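Local coordinates for protein beta-galactosidase (Geobacillus stearothermophilus, PDB 4OIF) that probably hydrolyses terminal non-reducing beta-D-galactose residues in beta-D-galactosides, as a zinc-binding, homotrimeric enzyme of glycoside hydrolase family 42, at residues 420-425 and 436-441; 473-478 and 499-504. One frame throughout, in Å; residues are numbered along the deposited sequence.

Contact 1: residues 420-425 and 436-441; sequences ENNWAL and KRYPQT
The ring of Tyr438, in the first turn of helix 438-451, reaches out to helix 419-427 and meets two asparagine side chains, one over a face and one at the edge. Its CG stands anti to the backbone N (chi1 170°), a torsion that sends the ring across to the neighbouring helix. Asn421, also with CG anti to N (chi1 180°), brings its amide nitrogen over one ring face, offset toward the rim, with ND2 3.1 Å from Tyr438 CZ. Amide and ring stand almost perpendicular, 86° apart. That amide is held at both ends by the loop beyond strand 470-473, OD1 accepting from Leu478 N and ND2 donating to Met475 O. Asn422 instead meets the ring edge, its CG 3.6 Å from Tyr438 CD2, while its ND2 bonds to Tyr417 OH. The hydroxyl of Tyr438 is hydrogen-bonded to Asp418 N. Nearer the backbone of Tyr438, Leu425 CD2 packs on Tyr438 CB at 4.1 Å. Lys436, extended beyond CG, runs past Leu425 in the opposite direction, and its NZ donates to Leu425 O at 2.8 Å, in the carbonyl plane. The same ammonium bonds Ala428 O, where the helix dipole would probably favour its positive charge. This is buried helix-helix packing inside the trimerisation domain, with a lysine ammonium binding carbonyls at the C-terminal end of the shorter helix.

Contact 2: residues 473-478 and 499-504; sequences APMLYL and MTYISG
Met475 lays its CG and sulfur alongside one corner of the Tyr501 ring, with CG 3.7 Å from Tyr501 CE2. Met475 SD sits 4.9 Å from the centroid of the Tyr501 ring and 60° off its normal, an oblique Met-aromatic contact. The Met475 side chain is extended to SD and bends at chi3 (68°). Tyr501 takes the crowded first torsion, CG between the backbone N and the carbonyl carbon (chi1 53°), and its hydroxyl is bonded to Arg597 NE. The backbone of 473-478 is gripped by two hydroxyls. Thr500 OG1, likewise in the crowded position, accepts from Met475 N at 2.9 Å and donates to Tyr501 O on a lone pair. Ser503 OG donates to Thr500 O at 2.6 Å and receives a weak bond from Leu476 N. Each hydroxyl thus ties its own segment together while taking a peptide N-H from the other. Leu476, at the centre of an inverse gamma turn, returns a bond through its carbonyl: Gly504 N donates to Leu476 O at 2.6 Å, from above the carbonyl plane. Apolar groups flank this polar seam. Met499, bent at chi3, brings CE to 3.5 Å from Leu476 CD2, and Ile502 CG2 approaches Tyr477 CD1 obliquely. Beyond the seam, the hydroxyl of Tyr477 bonds to Asp510 and to Lys371 of a second subunit, whose Phe372 packs on the ring. Both segments run on from the C-terminal ends of parallel strands, where regular pairing has stopped. The two O-H groups, each donated to a carbonyl of their own segment, fix the hydroxyl rotation and leave the oxygens to accept the buried N-H groups, the one from Leu476 weakly.

How the contacts relate
Both contacts are buried, and their centres lie 10 Å apart within the trimerisation domain, away from the zinc and the predicted catalytic residues. Contact 1 joins helix 419-427 to the start of helix 438-451 and the residues just before it; contact 2 joins the segments that leave two neighbouring parallel strands. They share Asn421 as a common residue, and Met475 CE lies 3.3 Å from Lys436 O. Side chains dominate contact 1, with amides at a face and an edge of an aromatic ring and one lysine-to-carbonyl bond, whereas backbone N-H groups donate all three hydrogen bonds between the segments of contact 2. Another subunit touches contact 2 alone, at Tyr477.

Contact 1: residues 420-425 and 436-441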
ATOM      1  N   GLU A 420       4.668  21.509  17.470  1.00  9.24           N
ATOM      2  CA  GLU A 420       4.667  22.233  16.216  1.00 11.27           C
ATOM      3  C   GLU A 420       5.923  21.878  15.413  1.00  9.66           C
ATOM      4  O   GLU A 420       5.859  21.713  14.200  1.00  7.05           O
ATOM      5  CB  GLU A 420       4.535  23.741  16.470  1.00 11.23           C
ATOM      6  CG  GLU A 420       3.107  24.133  16.893  1.00 12.30           C
ATOM      7  CD  GLU A 420       2.924  25.611  17.259  1.00 20.85           C
ATOM      8  OE1 GLU A 420       3.918  26.352  17.418  1.00 13.09           O
ATOM      9  OE2 GLU A 420       1.759  26.031  17.386  1.00 16.73           O
ATOM     10  N   ASN A 421       7.052  21.726  16.097  1.00  8.56           N
ATOM     11  CA  ASN A 421       8.275  21.249  15.462  1.00 10.52           C
ATOM     12  C   ASN A 421       8.105  19.861  14.841  1.00  8.83           C
ATOM     13  O   ASN A 421       8.564  19.607  13.731  1.00 10.60           O
ATOM     14  CB  ASN A 421       9.425  21.231  16.473  1.00  9.68           C
ATOM     15  CG  ASN A 421      10.723  20.740  15.865  1.00  8.55           C
ATOM     16  OD1 ASN A 421      11.231  21.319  14.904  1.00  9.95           O
ATOM     17  ND2 ASN A 421      11.280  19.681  16.438  1.00  9.50           N
ATOM     18  N   ASN A 422       7.445  18.965  15.564  1.00  7.73           N
ATOM     19  CA  ASN A 422       7.121  17.650  15.035  1.00  8.51           C
ATOM     20  C   ASN A 422       6.303  17.760  13.735  1.00  5.22           C
ATOM     21  O   ASN A 422       6.650  17.167  12.707  1.00  8.02           O
ATOM     22  CB  ASN A 422       6.360  16.845  16.097  1.00  6.74           C
ATOM     23  CG  ASN A 422       6.549  15.346  15.946  1.00  8.12           C
ATOM     24  OD1 ASN A 422       6.910  14.858  14.881  1.00 14.03           O
ATOM     25  ND2 ASN A 422       6.286  14.609  17.015  1.00  9.31           N
ATOM     26  N   TRP A 423       5.232  18.543  13.789  1.00  8.06           N
ATOM     27  CA  TRP A 423       4.400  18.813  12.617  1.00 16.42           C
ATOM     28  C   TRP A 423       5.217  19.321  11.418  1.00 10.55           C
ATOM     29  O   TRP A 423       5.199  18.733  10.330  1.00  9.51           O
ATOM     30  CB  TRP A 423       3.307  19.830  12.965  1.00 10.21           C
ATOM     31  CG  TRP A 423       2.278  19.309  13.941  1.00 10.54           C
ATOM     32  CD1 TRP A 423       2.056  18.007  14.274  1.00  8.43           C
ATOM     33  CD2 TRP A 423       1.342  20.084  14.713  1.00 10.40           C
ATOM     34  NE1 TRP A 423       1.040  17.917  15.197  1.00 11.65           N
ATOM     35  CE2 TRP A 423       0.588  19.178  15.487  1.00 14.23           C
ATOM     36  CE3 TRP A 423       1.073  21.454  14.827  1.00  7.80           C
ATOM     37  CZ2 TRP A 423      -0.424  19.595  16.356  1.00 10.61           C
ATOM     38  CZ3 TRP A 423       0.065  21.869  15.692  1.00  8.28           C
ATOM     39  CH2 TRP A 423      -0.669  20.941  16.445  1.00 10.48           C
ATOM     40  N   ALA A 424       5.948  20.400  11.636  1.00  3.96           N
ATOM     41  CA  ALA A 424       6.622  21.089  10.553  1.00  8.35           C
ATOM     42  C   ALA A 424       7.747  20.232   9.975  1.00  7.67           C
ATOM     43  O   ALA A 424       7.916  20.140   8.757  1.00  9.14           O
ATOM     44  CB  ALA A 424       7.150  22.439  11.037  1.00  4.42           C
ATOM     45  N   LEU A 425       8.506  19.587  10.846  1.00  3.84           N
ATOM     46  CA  LEU A 425       9.563  18.713  10.372  1.00  7.60           C
ATOM     47  C   LEU A 425       8.983  17.545   9.579  1.00  6.76           C
ATOM     48  O   LEU A 425       9.555  17.151   8.568  1.00  4.91           O
ATOM     49  CB  LEU A 425      10.409  18.202  11.534  1.00  6.49           C
ATOM     50  CG  LEU A 425      11.471  17.172  11.172  1.00  4.86           C
ATOM     51  CD1 LEU A 425      12.417  17.740  10.143  1.00  4.57           C
ATOM     52  CD2 LEU A 425      12.238  16.751  12.419  1.00 10.47           C
ATOM     53  N   LYS A 436      13.612  10.750   9.665  1.00 13.67           N
ATOM     54  CA  LYS A 436      13.477  11.951  10.483  1.00 16.57           C
ATOM     55  C   LYS A 436      13.347  11.550  11.954  1.00 13.21           C
ATOM     56  O   LYS A 436      14.154  11.960  12.783  1.00 12.77           O
ATOM     57  CB  LYS A 436      12.268  12.793  10.042  1.00 12.31           C
ATOM     58  CG  LYS A 436      12.367  13.379   8.641  1.00 13.37           C
ATOM     59  CD  LYS A 436      11.116  14.183   8.306  1.00 13.59           C
ATOM     60  CE  LYS A 436      11.053  14.591   6.834  1.00 12.66           C
ATOM     61  NZ  LYS A 436       9.733  15.247   6.496  1.00  9.35           N
ATOM     62  N   ARG A 437      12.321  10.749  12.245  1.00 13.84           N
ATOM     63  CA  ARG A 437      12.151  10.044  13.518  1.00 12.82           C
ATOM     64  C   ARG A 437      12.441  10.903  14.740  1.00 12.64           C
ATOM     65  O   ARG A 437      13.241  10.535  15.602  1.00 11.00           O
ATOM     66  CB  ARG A 437      13.034   8.791  13.523  1.00 11.11           C
ATOM     67  CG  ARG A 437      12.672   7.806  12.402  1.00 14.45           C
ATOM     68  CD  ARG A 437      13.424   6.479  12.505  1.00 16.92           C
ATOM     69  NE  ARG A 437      13.135   5.766  13.747  1.00 22.93           N
ATOM     70  CZ  ARG A 437      12.052   5.024  13.952  1.00 39.77           C
ATOM     71  NH1 ARG A 437      11.144   4.890  12.995  1.00 40.40           N
ATOM     72  NH2 ARG A 437      11.873   4.418  15.118  1.00 29.97           N
ATOM     73  N   TYR A 438      11.771  12.050  14.805  1.00 12.42           N
ATOM     74  CA  TYR A 438      12.030  13.066  15.823  1.00 13.11           C
ATOM     75  C   TYR A 438      11.784  12.556  17.263  1.00  8.31           C
ATOM     76  O   TYR A 438      12.723  12.541  18.085  1.00 10.36           O
ATOM     77  CB  TYR A 438      11.190  14.326  15.495  1.00 14.61           C
ATOM     78  CG  TYR A 438      11.131  15.402  16.568  1.00 16.55           C
ATOM     79  CD1 TYR A 438      12.289  16.032  17.016  1.00 11.35           C
ATOM     80  CD2 TYR A 438       9.918  15.805  17.109  1.00  9.92           C
ATOM     81  CE1 TYR A 438      12.242  17.011  17.981  1.00  6.61           C
ATOM     82  CE2 TYR A 438       9.862  16.789  18.075  1.00  9.99           C
ATOM     83  CZ  TYR A 438      11.028  17.387  18.509  1.00 10.38           C
ATOM     84  OH  TYR A 438      10.995  18.368  19.473  1.00  5.87           O
ATOM     85  N   PRO A 439      10.548  12.109  17.572  1.00 11.99           N
ATOM     86  CA  PRO A 439      10.308  11.634  18.938  1.00 13.37           C
ATOM     87  C   PRO A 439      11.206  10.456  19.330  1.00 10.96           C
ATOM     88  O   PRO A 439      11.747  10.430  20.455  1.00 15.45           O
ATOM     89  CB  PRO A 439       8.832  11.214  18.908  1.00 14.09           C
ATOM     90  CG  PRO A 439       8.531  10.978  17.477  1.00 14.50           C
ATOM     91  CD  PRO A 439       9.334  11.982  16.743  1.00  9.70           C
ATOM     92  N   GLN A 440      11.379   9.515  18.409  1.00  5.73           N
ATOM     93  CA  GLN A 440      12.293   8.394  18.616  1.00  6.74           C
ATOM     94  C   GLN A 440      13.700   8.874  18.978  1.00 14.51           C
ATOM     95  O   GLN A 440      14.338   8.340  19.897  1.00 13.49           O
ATOM     96  CB  GLN A 440      12.350   7.507  17.370  1.00 15.95           C
ATOM     97  CG  GLN A 440      11.042   6.773  17.049  1.00 19.47           C
ATOM     98  CD  GLN A 440      10.146   7.531  16.077  1.00 20.13           C
ATOM     99  OE1 GLN A 440      10.287   8.743  15.887  1.00 17.71           O
ATOM    100  NE2 GLN A 440       9.226   6.813  15.447  1.00 20.20           N
ATOM    101  N   THR A 441      14.173   9.883  18.253  1.00  9.79           N
ATOM    102  CA  THR A 441      15.490  10.470  18.488  1.00 13.23           C
ATOM    103  C   THR A 441      15.575  11.000  19.919  1.00 13.04           C
ATOM    104  O   THR A 441      16.541  10.718  20.675  1.00 10.99           O
ATOM    105  CB  THR A 441      15.784  11.607  17.468  1.00 11.57           C
ATOM    106  OG1 THR A 441      15.780  11.068  16.139  1.00  9.13           O
ATOM    107  CG2 THR A 441      17.134  12.257  17.729  1.00  6.90           C
TER

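Contact 2: residues 473-478 and 499-504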
ATOM      1  N   ALA A 473      17.847  19.488  23.702  1.00 11.95           N
ATOM      2  CA  ALA A 473      16.879  19.858  22.666  1.00  8.89           C
ATOM      3  C   ALA A 473      17.301  19.357  21.285  1.00  9.24           C
ATOM      4  O   ALA A 473      17.831  20.119  20.482  1.00 13.65           O
ATOM      5  CB  ALA A 473      16.699  21.366  22.637  1.00  5.99           C
ATOM      6  N   PRO A 474      17.067  18.072  20.999  1.00  7.29           N
ATOM      7  CA  PRO A 474      17.515  17.496  19.726  1.00  6.23           C
ATOM      8  C   PRO A 474      16.593  17.845  18.553  1.00 10.72           C
ATOM      9  O   PRO A 474      15.370  17.945  18.742  1.00  5.64           O
ATOM     10  CB  PRO A 474      17.486  15.987  19.991  1.00  3.79           C
ATOM     11  CG  PRO A 474      17.227  15.833  21.454  1.00 11.81           C
ATOM     12  CD  PRO A 474      16.511  17.056  21.899  1.00  6.01           C
ATOM     13  N   MET A 475      17.176  18.001  17.361  1.00  7.06           N
ATOM     14  CA  MET A 475      16.400  18.228  16.136  1.00 12.24           C
ATOM     15  C   MET A 475      15.304  19.278  16.316  1.00 11.03           C
ATOM     16  O   MET A 475      14.143  19.039  15.976  1.00  5.80           O
ATOM     17  CB  MET A 475      15.766  16.926  15.654  1.00  4.12           C
ATOM     18  CG  MET A 475      16.761  15.833  15.400  1.00  7.25           C
ATOM     19  SD  MET A 475      15.963  14.340  14.788  1.00 13.63           S
ATOM     20  CE  MET A 475      15.437  14.944  13.189  1.00  9.07           C
ATOM     21  N   LEU A 476      15.673  20.419  16.888  1.00 12.52           N
ATOM     22  CA  LEU A 476      14.721  21.499  17.091  1.00  8.78           C
ATOM     23  C   LEU A 476      14.655  22.320  15.816  1.00  9.10           C
ATOM     24  O   LEU A 476      14.972  23.511  15.819  1.00  6.68           O
ATOM     25  CB  LEU A 476      15.122  22.364  18.281  1.00  6.41           C
ATOM     26  CG  LEU A 476      14.014  23.303  18.774  1.00  8.95           C
ATOM     27  CD1 LEU A 476      12.795  22.514  19.220  1.00  5.36           C
ATOM     28  CD2 LEU A 476      14.531  24.187  19.892  1.00  6.09           C
ATOM     29  N   TYR A 477      14.257  21.646  14.737  1.00  9.52           N
ATOM     30  CA  TYR A 477      14.201  22.189  13.382  1.00  6.79           C
ATOM     31  C   TYR A 477      13.463  23.518  13.329  1.00  5.09           C
ATOM     32  O   TYR A 477      13.977  24.497  12.811  1.00  5.66           O
ATOM     33  CB  TYR A 477      13.553  21.142  12.473  1.00  9.84           C
ATOM     34  CG  TYR A 477      12.933  21.613  11.176  1.00 10.44           C
ATOM     35  CD1 TYR A 477      13.696  21.734  10.018  1.00  9.22           C
ATOM     36  CD2 TYR A 477      11.564  21.867  11.089  1.00 10.08           C
ATOM     37  CE1 TYR A 477      13.124  22.139   8.818  1.00  4.00           C
ATOM     38  CE2 TYR A 477      10.983  22.265   9.893  1.00  5.42           C
ATOM     39  CZ  TYR A 477      11.771  22.400   8.762  1.00  5.51           C
ATOM     40  OH  TYR A 477      11.205  22.811   7.573  1.00  9.04           O
ATOM     41  N   LEU A 478      12.265  23.550  13.888  1.00  7.90           N
ATOM     42  CA  LEU A 478      11.515  24.785  14.022  1.00  6.61           C
ATOM     43  C   LEU A 478      11.718  25.398  15.407  1.00  8.47           C
ATOM     44  O   LEU A 478      11.554  24.717  16.411  1.00  7.63           O
ATOM     45  CB  LEU A 478      10.029  24.523  13.773  1.00  6.97           C
ATOM     46  CG  LEU A 478       9.041  25.679  13.925  1.00  9.11           C
ATOM     47  CD1 LEU A 478       7.891  25.495  12.946  1.00  5.34           C
ATOM     48  CD2 LEU A 478       8.525  25.790  15.368  1.00  8.65           C
ATOM     49  N   MET A 499      22.320  20.474  21.721  1.00  8.53           N
ATOM     50  CA  MET A 499      21.514  20.404  20.511  1.00 10.32           C
ATOM     51  C   MET A 499      22.200  19.542  19.472  1.00 11.45           C
ATOM     52  O   MET A 499      23.346  19.112  19.651  1.00 10.01           O
ATOM     53  CB  MET A 499      21.231  21.797  19.944  1.00 11.42           C
ATOM     54  CG  MET A 499      20.164  22.541  20.716  1.00 10.70           C
ATOM     55  SD  MET A 499      19.783  24.147  20.012  1.00 14.97           S
ATOM     56  CE  MET A 499      18.019  24.066  19.847  1.00  7.63           C
ATOM     57  N   THR A 500      21.484  19.269  18.389  1.00  8.11           N
ATOM     58  CA  THR A 500      21.962  18.313  17.404  1.00 10.65           C
ATOM     59  C   THR A 500      21.709  18.789  16.006  1.00 12.33           C
ATOM     60  O   THR A 500      21.143  19.858  15.782  1.00  6.69           O
ATOM     61  CB  THR A 500      21.270  16.935  17.523  1.00 11.69           C
ATOM     62  OG1 THR A 500      19.922  17.036  17.032  1.00  8.75           O
ATOM     63  CG2 THR A 500      21.276  16.410  18.970  1.00  7.22           C
ATOM     64  N   TYR A 501      22.108  17.941  15.072  1.00  9.79           N
ATOM     65  CA  TYR A 501      21.733  18.068  13.681  1.00  9.84           C
ATOM     66  C   TYR A 501      20.261  18.439  13.506  1.00 10.03           C
ATOM     67  O   TYR A 501      19.411  18.056  14.319  1.00 10.28           O
ATOM     68  CB  TYR A 501      22.023  16.758  12.966  1.00  5.92           C
ATOM     69  CG  TYR A 501      21.399  15.560  13.632  1.00  7.96           C
ATOM     70  CD1 TYR A 501      22.055  14.891  14.660  1.00  7.52           C
ATOM     71  CD2 TYR A 501      20.148  15.085  13.226  1.00  9.45           C
ATOM     72  CE1 TYR A 501      21.479  13.778  15.279  1.00 12.70           C
ATOM     73  CE2 TYR A 501      19.567  13.972  13.833  1.00  8.36           C
ATOM     74  CZ  TYR A 501      20.235  13.322  14.864  1.00 12.98           C
ATOM     75  OH  TYR A 501      19.670  12.215  15.475  1.00 11.65           O
ATOM     76  N   ILE A 502      19.986  19.186  12.439  1.00  6.44           N
ATOM     77  CA  ILE A 502      18.641  19.607  12.055  1.00  6.47           C
ATOM     78  C   ILE A 502      17.912  20.309  13.191  1.00  5.44           C
ATOM     79  O   ILE A 502      16.766  20.001  13.514  1.00  8.35           O
ATOM     80  CB  ILE A 502      17.821  18.406  11.531  1.00  6.55           C
ATOM     81  CG1 ILE A 502      18.687  17.592  10.567  1.00  6.43           C
ATOM     82  CG2 ILE A 502      16.606  18.880  10.778  1.00  7.44           C
ATOM     83  CD1 ILE A 502      17.975  16.471   9.900  1.00  6.87           C
ATOM     84  N   SER A 503      18.597  21.277  13.782  1.00  5.21           N
ATOM     85  CA  SER A 503      18.019  22.107  14.829  1.00  6.53           C
ATOM     86  C   SER A 503      18.125  23.551  14.409  1.00  9.60           C
ATOM     87  O   SER A 503      19.134  23.941  13.910  1.00  4.02           O
ATOM     88  CB  SER A 503      18.750  21.900  16.149  1.00  3.38           C
ATOM     89  OG  SER A 503      18.770  20.531  16.520  1.00 15.21           O
ATOM     90  N   GLY A 504      17.091  24.343  14.624  1.00  9.13           N
ATOM     91  CA  GLY A 504      17.171  25.773  14.369  1.00  6.07           C
ATOM     92  C   GLY A 504      17.264  26.159  12.906  1.00 10.98           C
ATOM     93  O   GLY A 504      18.015  27.049  12.530  1.00  8.47           O
TER